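Local atomic coordinates of transcription regulator WhiB1 (Mycobacterium tuberculosis H37Rv, PDB entry 6ONO), a protein that acts as a DNA-binding, probably redox-responsive transcriptional repressor and carries a [4Fe-4S] cluster that reacts readily with nitric oxide. Residues T43-D56 with W60-K72. Sequence-based numbering, arbitrary orientation. Where two conformers were deposited one is given.
Sequences TTECLSWALNTGQD and WGGMSEDERRALK. With SF4 (iron/sulfur cluster), chain E.
Helix 43-53 packs against the type I' turn W60-M63 and, at -60°, against helix 65-71, joining the cluster-binding part of the WhiB fold to its C-terminal helix. C46, one of the [4Fe-4S] ligands, binds the cluster iron FE3 through SG at 2.2 Å. G61 carries the turn close in beside it: its CA lies 4.0 Å from that of L47 and 3.5 Å from cluster S1, with no side chain to intervene. W60 points its indole toward helix 43-53. A50 CB packs on W60 CB at 3.5 Å, the six-membered rings of W49 and W60 are nearly parallel but slid until they barely overlap, and Q55, with CG anti to its carbonyl carbon (chi1 -57°), brings CG over the face of the W60 six-membered ring in a CH-pi contact. L47 CD1 touches both R68 CD and CG of M63 (selenomethionine here), while L51 CD2 rests on the aliphatic part of R68. Bent at chi3 (-50°), that arginine turns its guanidinium to the loop after helix 43-53, and its NH1 donates a hydrogen bond to G58 O. A water accepts from R68 NE and donates to Q55 O. The same carbonyl takes a nearly straight 2.7 Å hydrogen bond from R68 NH2, which lies above the carbonyl plane, whereas Q55 O itself sits in the guanidinium plane.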
ATOM      1  N   THR A  43      -9.612   5.351 -14.336  1.00 36.27           N
ATOM      2  CA  THR A  43      -9.387   6.184 -13.162  1.00 30.81           C
ATOM      3  C   THR A  43     -10.604   6.218 -12.253  1.00 37.54           C
ATOM      4  O   THR A  43     -10.470   6.113 -11.029  1.00 29.76           O
ATOM      5  CB  THR A  43      -9.012   7.598 -13.582  1.00 37.46           C
ATOM      6  OG1 THR A  43      -7.930   7.545 -14.520  1.00 39.44           O
ATOM      7  CG2 THR A  43      -8.565   8.376 -12.375  1.00 29.60           C
ATOM      8  N   THR A  44     -11.804   6.377 -12.822  1.00 29.83           N
ATOM      9  CA  THR A  44     -12.990   6.402 -11.974  1.00 33.92           C
ATOM     10  C   THR A  44     -13.197   5.051 -11.301  1.00 30.96           C
ATOM     11  O   THR A  44     -13.580   4.985 -10.129  1.00 30.98           O
ATOM     12  CB  THR A  44     -14.231   6.832 -12.773  1.00 34.12           C
ATOM     13  OG1 THR A  44     -14.371   6.020 -13.942  1.00 41.32           O
ATOM     14  CG2 THR A  44     -14.096   8.261 -13.204  1.00 34.16           C
ATOM     15  N   GLU A  45     -12.945   3.959 -12.025  1.00 36.28           N
ATOM     16  CA  GLU A  45     -13.063   2.632 -11.426  1.00 36.73           C
ATOM     17  C   GLU A  45     -12.031   2.430 -10.324  1.00 36.62           C
ATOM     18  O   GLU A  45     -12.347   1.890  -9.255  1.00 36.94           O
ATOM     19  CB  GLU A  45     -12.894   1.552 -12.494  1.00 39.37           C
ATOM     20  CG  GLU A  45     -13.996   1.468 -13.543  1.00 48.19           C
ATOM     21  CD  GLU A  45     -13.954   2.603 -14.545  1.00 48.98           C
ATOM     22  OE1 GLU A  45     -12.981   3.386 -14.529  1.00 45.15           O
ATOM     23  OE2 GLU A  45     -14.886   2.695 -15.372  1.00 54.95           O
ATOM     24  N   CYS A  46     -10.789   2.852 -10.566  1.00 28.59           N
ATOM     25  CA  CYS A  46      -9.756   2.740  -9.540  1.00 24.94           C
ATOM     26  C   CYS A  46     -10.135   3.530  -8.292  1.00 23.53           C
ATOM     27  O   CYS A  46     -10.064   3.013  -7.170  1.00 22.66           O
ATOM     28  CB  CYS A  46      -8.414   3.217 -10.093  1.00 23.81           C
ATOM     29  SG  CYS A  46      -7.050   3.027  -8.940  1.00 21.70           S
ATOM     30  N   LEU A  47     -10.515   4.801  -8.467  1.00 23.83           N
ATOM     31  CA  LEU A  47     -10.892   5.618  -7.320  1.00 21.98           C
ATOM     32  C   LEU A  47     -12.073   5.009  -6.585  1.00 23.71           C
ATOM     33  O   LEU A  47     -12.081   4.955  -5.352  1.00 23.20           O
ATOM     34  CB  LEU A  47     -11.237   7.047  -7.760  1.00 22.21           C
ATOM     35  CG  LEU A  47     -11.724   7.933  -6.606  1.00 22.12           C
ATOM     36  CD1 LEU A  47     -10.640   8.114  -5.544  1.00 20.11           C
ATOM     37  CD2 LEU A  47     -12.179   9.281  -7.134  1.00 23.03           C
ATOM     38  N   SER A  48     -13.096   4.578  -7.327  1.00 27.45           N
ATOM     39  CA  SER A  48     -14.264   3.971  -6.703  0.65 29.54           C
ATOM     40  C   SER A  48     -13.862   2.776  -5.844  1.00 31.49           C
ATOM     41  O   SER A  48     -14.292   2.654  -4.694  1.00 30.44           O
ATOM     42  CB  SER A  48     -15.271   3.548  -7.776  0.65 34.91           C
ATOM     43  OG  SER A  48     -15.440   4.564  -8.751  0.65 36.41           O
ATOM     44  N   TRP A  49     -13.035   1.885  -6.391  1.00 31.23           N
ATOM     45  CA  TRP A  49     -12.629   0.712  -5.621  1.00 30.41           C
ATOM     46  C   TRP A  49     -11.812   1.103  -4.393  1.00 29.35           C
ATOM     47  O   TRP A  49     -12.019   0.550  -3.304  1.00 27.20           O
ATOM     48  CB  TRP A  49     -11.836  -0.240  -6.503  1.00 33.26           C
ATOM     49  CG  TRP A  49     -11.645  -1.570  -5.887  1.00 32.66           C
ATOM     50  CD1 TRP A  49     -12.479  -2.647  -5.980  1.00 37.06           C
ATOM     51  CD2 TRP A  49     -10.548  -1.981  -5.072  1.00 30.46           C
ATOM     52  NE1 TRP A  49     -11.966  -3.705  -5.274  1.00 33.88           N
ATOM     53  CE2 TRP A  49     -10.776  -3.323  -4.711  1.00 32.93           C
ATOM     54  CE3 TRP A  49      -9.383  -1.345  -4.618  1.00 25.87           C
ATOM     55  CZ2 TRP A  49      -9.889  -4.043  -3.913  1.00 32.29           C
ATOM     56  CZ3 TRP A  49      -8.506  -2.065  -3.832  1.00 25.68           C
ATOM     57  CH2 TRP A  49      -8.763  -3.393  -3.482  1.00 29.60           C
ATOM     58  N   ALA A  50     -10.894   2.064  -4.543  1.00 25.34           N
ATOM     59  CA  ALA A  50     -10.097   2.503  -3.401  1.00 25.95           C
ATOM     60  C   ALA A  50     -10.978   3.070  -2.297  1.00 26.71           C
ATOM     61  O   ALA A  50     -10.771   2.765  -1.116  1.00 26.05           O
ATOM     62  CB  ALA A  50      -9.062   3.540  -3.839  1.00 22.75           C
ATOM     63  N   LEU A  51     -11.962   3.904  -2.663  1.00 23.93           N
ATOM     64  CA  LEU A  51     -12.868   4.471  -1.667  1.00 25.24           C
ATOM     65  C   LEU A  51     -13.744   3.392  -1.047  1.00 28.68           C
ATOM     66  O   LEU A  51     -13.901   3.344   0.178  1.00 28.34           O
ATOM     67  CB  LEU A  51     -13.739   5.561  -2.287  1.00 26.14           C
ATOM     68  CG  LEU A  51     -13.035   6.832  -2.775  1.00 24.64           C
ATOM     69  CD1 LEU A  51     -14.030   7.736  -3.452  1.00 26.08           C
ATOM     70  CD2 LEU A  51     -12.321   7.566  -1.643  1.00 23.53           C
ATOM     71  N   ASN A  52     -14.302   2.496  -1.868  1.00 34.18           N
ATOM     72  CA  ASN A  52     -15.248   1.529  -1.330  1.00 37.09           C
ATOM     73  C   ASN A  52     -14.559   0.510  -0.438  1.00 40.34           C
ATOM     74  O   ASN A  52     -15.168   0.027   0.524  1.00 41.88           O
ATOM     75  CB  ASN A  52     -16.010   0.823  -2.455  1.00 43.21           C
ATOM     76  CG  ASN A  52     -17.070   1.711  -3.096  1.00 51.74           C
ATOM     77  OD1 ASN A  52     -17.611   2.617  -2.457  1.00 48.39           O
ATOM     78  ND2 ASN A  52     -17.387   1.439  -4.361  1.00 53.83           N
ATOM     79  N   THR A  53     -13.296   0.183  -0.711  1.00 34.77           N
ATOM     80  CA  THR A  53     -12.591  -0.762   0.144  1.00 34.38           C
ATOM     81  C   THR A  53     -11.759  -0.089   1.232  1.00 30.16           C
ATOM     82  O   THR A  53     -11.231  -0.788   2.099  1.00 31.71           O
ATOM     83  CB  THR A  53     -11.682  -1.676  -0.702  1.00 31.82           C
ATOM     84  OG1 THR A  53     -10.681  -0.880  -1.343  1.00 32.30           O
ATOM     85  CG2 THR A  53     -12.490  -2.414  -1.763  1.00 34.24           C
ATOM     86  N   GLY A  54     -11.665   1.234   1.245  1.00 37.19           N
ATOM     87  CA  GLY A  54     -10.985   1.894   2.344  1.00 39.26           C
ATOM     88  C   GLY A  54      -9.476   1.814   2.275  1.00 37.10           C
ATOM     89  O   GLY A  54      -8.820   1.604   3.304  1.00 37.03           O
ATOM     90  N   GLN A  55      -8.906   1.927   1.083  1.00 28.40           N
ATOM     91  CA  GLN A  55      -7.454   1.938   0.929  1.00 28.42           C
ATOM     92  C   GLN A  55      -6.912   3.259   1.458  1.00 25.57           C
ATOM     93  O   GLN A  55      -7.085   4.307   0.831  1.00 28.98           O
ATOM     94  CB  GLN A  55      -7.085   1.728  -0.535  1.00 23.22           C
ATOM     95  CG  GLN A  55      -7.640   0.433  -1.135  1.00 29.29           C
ATOM     96  CD  GLN A  55      -7.244  -0.824  -0.369  1.00 29.46           C
ATOM     97  OE1 GLN A  55      -6.129  -0.930   0.149  1.00 31.77           O
ATOM     98  NE2 GLN A  55      -8.155  -1.794  -0.310  1.00 29.97           N
ATOM     99  N   ASP A  56      -6.267   3.222   2.625  1.00 26.60           N
ATOM    100  CA  ASP A  56      -5.889   4.471   3.279  1.00 28.63           C
ATOM    101  C   ASP A  56      -4.564   5.030   2.770  1.00 27.92           C
ATOM    102  O   ASP A  56      -4.390   6.249   2.758  1.00 32.86           O
ATOM    103  CB  ASP A  56      -5.815   4.267   4.790  1.00 32.92           C
ATOM    104  CG  ASP A  56      -7.175   4.298   5.445  1.00 51.50           C
ATOM    105  OD1 ASP A  56      -8.173   4.526   4.723  1.00 56.39           O
ATOM    106  OD2 ASP A  56      -7.245   4.100   6.676  1.00 72.43           O
ATOM    107  N   TRP A  60      -4.404   6.563  -5.507  1.00 14.76           N
ATOM    108  CA  TRP A  60      -5.337   5.751  -6.277  1.00 15.76           C
ATOM    109  C   TRP A  60      -6.258   6.689  -7.028  1.00 18.16           C
ATOM    110  O   TRP A  60      -6.659   7.726  -6.490  1.00 16.22           O
ATOM    111  CB  TRP A  60      -6.205   4.841  -5.396  1.00 16.54           C
ATOM    112  CG  TRP A  60      -5.454   3.891  -4.495  1.00 16.43           C
ATOM    113  CD1 TRP A  60      -4.576   4.219  -3.498  1.00 18.45           C
ATOM    114  CD2 TRP A  60      -5.550   2.464  -4.489  1.00 17.56           C
ATOM    115  NE1 TRP A  60      -4.112   3.083  -2.880  1.00 16.37           N
ATOM    116  CE2 TRP A  60      -4.689   1.991  -3.470  1.00 21.45           C
ATOM    117  CE3 TRP A  60      -6.273   1.538  -5.248  1.00 19.10           C
ATOM    118  CZ2 TRP A  60      -4.532   0.630  -3.190  1.00 18.70           C
ATOM    119  CZ3 TRP A  60      -6.122   0.187  -4.970  1.00 20.40           C
ATOM    120  CH2 TRP A  60      -5.260  -0.253  -3.947  1.00 20.13           C
ATOM    121  N   GLY A  61      -6.586   6.323  -8.267  1.00 19.42           N
ATOM    122  CA  GLY A  61      -7.597   7.019  -9.042  1.00 20.20           C
ATOM    123  C   GLY A  61      -7.376   8.512  -9.182  1.00 21.39           C
ATOM    124  O   GLY A  61      -8.335   9.285  -9.239  1.00 21.24           O
ATOM    125  N   GLY A  62      -6.116   8.931  -9.235  1.00 16.88           N
ATOM    126  CA  GLY A  62      -5.793  10.341  -9.350  1.00 16.78           C
ATOM    127  C   GLY A  62      -5.943  11.155  -8.085  1.00 16.30           C
ATOM    128  O   GLY A  62      -5.909  12.385  -8.169  1.00 16.80           O
HETATM  129  N   MSE A  63      -6.129  10.516  -6.925  1.00 17.21           N
HETATM  130  CA  MSE A  63      -6.213  11.216  -5.634  1.00 18.67           C
HETATM  131  C   MSE A  63      -5.142  10.709  -4.653  1.00 18.70           C
HETATM  132  O   MSE A  63      -4.883   9.504  -4.584  1.00 16.85           O
HETATM  133  CB  MSE A  63      -7.593  11.033  -4.976  1.00 18.28           C
HETATM  134  CG  MSE A  63      -8.799  11.458  -5.797  1.00 24.01           C
HETATM  135 SE   MSE A  63     -10.292  11.842  -4.590  0.54 22.71          SE
HETATM  136  CE  MSE A  63      -9.733  13.578  -3.951  1.00 30.67           C
ATOM    137  N   SER A  64      -4.562  11.620  -3.872  1.00 15.94           N
ATOM    138  CA  SER A  64      -3.616  11.247  -2.836  1.00 15.88           C
ATOM    139  C   SER A  64      -4.360  10.710  -1.622  1.00 16.44           C
ATOM    140  O   SER A  64      -5.584  10.833  -1.503  1.00 17.13           O
ATOM    141  CB  SER A  64      -2.752  12.441  -2.421  1.00 16.52           C
ATOM    142  OG  SER A  64      -3.504  13.349  -1.644  1.00 18.19           O
ATOM    143  N   GLU A  65      -3.610  10.102  -0.707  1.00 17.63           N
ATOM    144  CA  GLU A  65      -4.267   9.505   0.446  1.00 22.39           C
ATOM    145  C   GLU A  65      -4.896  10.574   1.335  1.00 27.41           C
ATOM    146  O   GLU A  65      -5.997  10.372   1.858  1.00 23.97           O
ATOM    147  CB  GLU A  65      -3.291   8.639   1.245  1.00 24.00           C
ATOM    148  CG  GLU A  65      -2.374   9.383   2.175  1.00 23.06           C
ATOM    149  CD  GLU A  65      -1.493   8.466   2.978  1.00 43.00           C
ATOM    150  OE1 GLU A  65      -0.554   7.893   2.389  1.00 25.10           O
ATOM    151  OE2 GLU A  65      -1.746   8.316   4.196  1.00 28.11           O
ATOM    152  N   ASP A  66      -4.244  11.734   1.494  1.00 21.33           N
ATOM    153  CA  ASP A  66      -4.854  12.791   2.303  1.00 27.05           C
ATOM    154  C   ASP A  66      -6.144  13.306   1.665  1.00 23.38           C
ATOM    155  O   ASP A  66      -7.118  13.603   2.366  1.00 26.43           O
ATOM    156  CB  ASP A  66      -3.870  13.939   2.535  1.00 29.45           C
ATOM    157  CG  ASP A  66      -2.778  13.582   3.545  1.00 34.68           C
ATOM    158  OD1 ASP A  66      -3.010  12.687   4.385  1.00 55.70           O
ATOM    159  OD2 ASP A  66      -1.701  14.214   3.519  1.00 41.10           O
ATOM    160  N   GLU A  67      -6.179  13.396   0.337  1.00 25.80           N
ATOM    161  CA  GLU A  67      -7.388  13.840  -0.346  1.00 24.70           C
ATOM    162  C   GLU A  67      -8.531  12.846  -0.153  1.00 24.21           C
ATOM    163  O   GLU A  67      -9.669  13.230   0.169  1.00 27.24           O
ATOM    164  CB  GLU A  67      -7.083  14.046  -1.836  1.00 22.72           C
ATOM    165  CG  GLU A  67      -6.226  15.277  -2.121  1.00 24.91           C
ATOM    166  CD  GLU A  67      -5.693  15.348  -3.553  1.00 28.90           C
ATOM    167  OE1 GLU A  67      -5.609  14.316  -4.252  1.00 22.98           O
ATOM    168  OE2 GLU A  67      -5.362  16.463  -3.998  1.00 29.19           O
ATOM    169  N   ARG A  68      -8.254  11.549  -0.336  1.00 19.59           N
ATOM    170  CA  ARG A  68      -9.310  10.566  -0.119  1.00 20.30           C
ATOM    171  C   ARG A  68      -9.756  10.570   1.334  1.00 22.10           C
ATOM    172  O   ARG A  68     -10.946  10.422   1.628  1.00 23.76           O
ATOM    173  CB  ARG A  68      -8.833   9.167  -0.543  1.00 19.00           C
ATOM    174  CG  ARG A  68      -8.455   9.086  -2.029  1.00 17.78           C
ATOM    175  CD  ARG A  68      -8.415   7.646  -2.527  1.00 17.46           C
ATOM    176  NE  ARG A  68      -7.605   6.805  -1.645  1.00 17.10           N
ATOM    177  CZ  ARG A  68      -6.278   6.777  -1.639  1.00 16.09           C
ATOM    178  NH1 ARG A  68      -5.606   7.547  -2.471  1.00 15.25           N
ATOM    179  NH2 ARG A  68      -5.628   5.975  -0.786  1.00 16.28           N
ATOM    180  N   ARG A  69      -8.812  10.739   2.263  1.00 24.60           N
ATOM    181  CA  ARG A  69      -9.162  10.747   3.681  1.00 26.73           C
ATOM    182  C   ARG A  69     -10.062  11.923   4.023  1.00 30.60           C
ATOM    183  O   ARG A  69     -11.036  11.780   4.775  1.00 30.88           O
ATOM    184  CB  ARG A  69      -7.893  10.787   4.525  1.00 30.75           C
ATOM    185  CG  ARG A  69      -8.159  10.819   6.003  1.00 37.60           C
ATOM    186  CD  ARG A  69      -6.884  10.579   6.790  1.00 49.01           C
ATOM    187  NE  ARG A  69      -6.233   9.319   6.431  1.00 41.85           N
ATOM    188  CZ  ARG A  69      -5.064   9.237   5.804  1.00 38.31           C
ATOM    189  NH1 ARG A  69      -4.414  10.344   5.469  1.00 44.07           N
ATOM    190  NH2 ARG A  69      -4.541   8.052   5.523  1.00 32.36           N
ATOM    191  N   ALA A  70      -9.764  13.095   3.468  1.00 32.87           N
ATOM    192  CA  ALA A  70     -10.634  14.231   3.716  1.00 40.53           C
ATOM    193  C   ALA A  70     -12.015  13.991   3.131  1.00 34.08           C
ATOM    194  O   ALA A  70     -13.005  14.524   3.644  1.00 36.20           O
ATOM    195  CB  ALA A  70     -10.018  15.507   3.141  1.00 31.78           C
ATOM    196  N   LEU A  71     -12.108  13.181   2.070  1.00 35.04           N
ATOM    197  CA  LEU A  71     -13.428  12.885   1.511  1.00 34.47           C
ATOM    198  C   LEU A  71     -14.304  12.104   2.493  1.00 41.43           C
ATOM    199  O   LEU A  71     -15.518  12.333   2.562  1.00 54.41           O
ATOM    200  CB  LEU A  71     -13.273  12.128   0.193  1.00 38.72           C
ATOM    201  CG  LEU A  71     -14.379  12.116  -0.857  1.00 40.52           C
ATOM    202  CD1 LEU A  71     -15.052  13.490  -1.081  1.00 35.98           C
ATOM    203  CD2 LEU A  71     -13.753  11.618  -2.143  1.00 37.26           C
ATOM    204  N   LYS A  72     -13.721  11.180   3.264  1.00 44.69           N
ATOM    205  CA  LYS A  72     -14.496  10.368   4.214  1.00 52.33           C
ATOM    206  C   LYS A  72     -14.307  10.884   5.639  1.00 47.67           C
ATOM    207  O   LYS A  72     -13.573  10.307   6.440  1.00 67.29           O
ATOM    208  CB  LYS A  72     -14.103   8.901   4.132  1.00 50.32           C
ATOM    209  CG  LYS A  72     -14.148   8.279   2.768  1.00 51.44           C
ATOM    210  CD  LYS A  72     -13.755   6.832   2.929  1.00 58.20           C
ATOM    211  CE  LYS A  72     -14.081   6.008   1.724  1.00 58.94           C
ATOM    212  NZ  LYS A  72     -13.859   4.572   2.046  1.00 59.37           N
TER
HETATM  213 FE1  SF4 E 101      -3.129   2.941 -11.550  1.00 25.40          FE
HETATM  214 FE2  SF4 E 101      -3.802   5.556 -11.224  1.00 21.46          FE
HETATM  215 FE3  SF4 E 101      -5.590   3.591 -10.543  1.00 23.82          FE
HETATM  216 FE4  SF4 E 101      -5.009   4.037 -13.164  1.00 27.11          FE
HETATM  217  S1  SF4 E 101      -6.007   5.486 -11.741  1.00 26.48           S
HETATM  218  S2  SF4 E 101      -5.142   2.030 -12.129  1.00 25.45           S
HETATM  219  S3  SF4 E 101      -2.811   4.635 -13.028  1.00 25.14           S
HETATM  220  S4  SF4 E 101      -3.557   3.973  -9.571  1.00 22.92           S
HETATM  221  O   HOH W   1      -9.592   5.536  -0.048  1.00 17.06           O
HETATM  222  O   HOH W   2      -6.746   7.793   2.221  1.00 25.12           O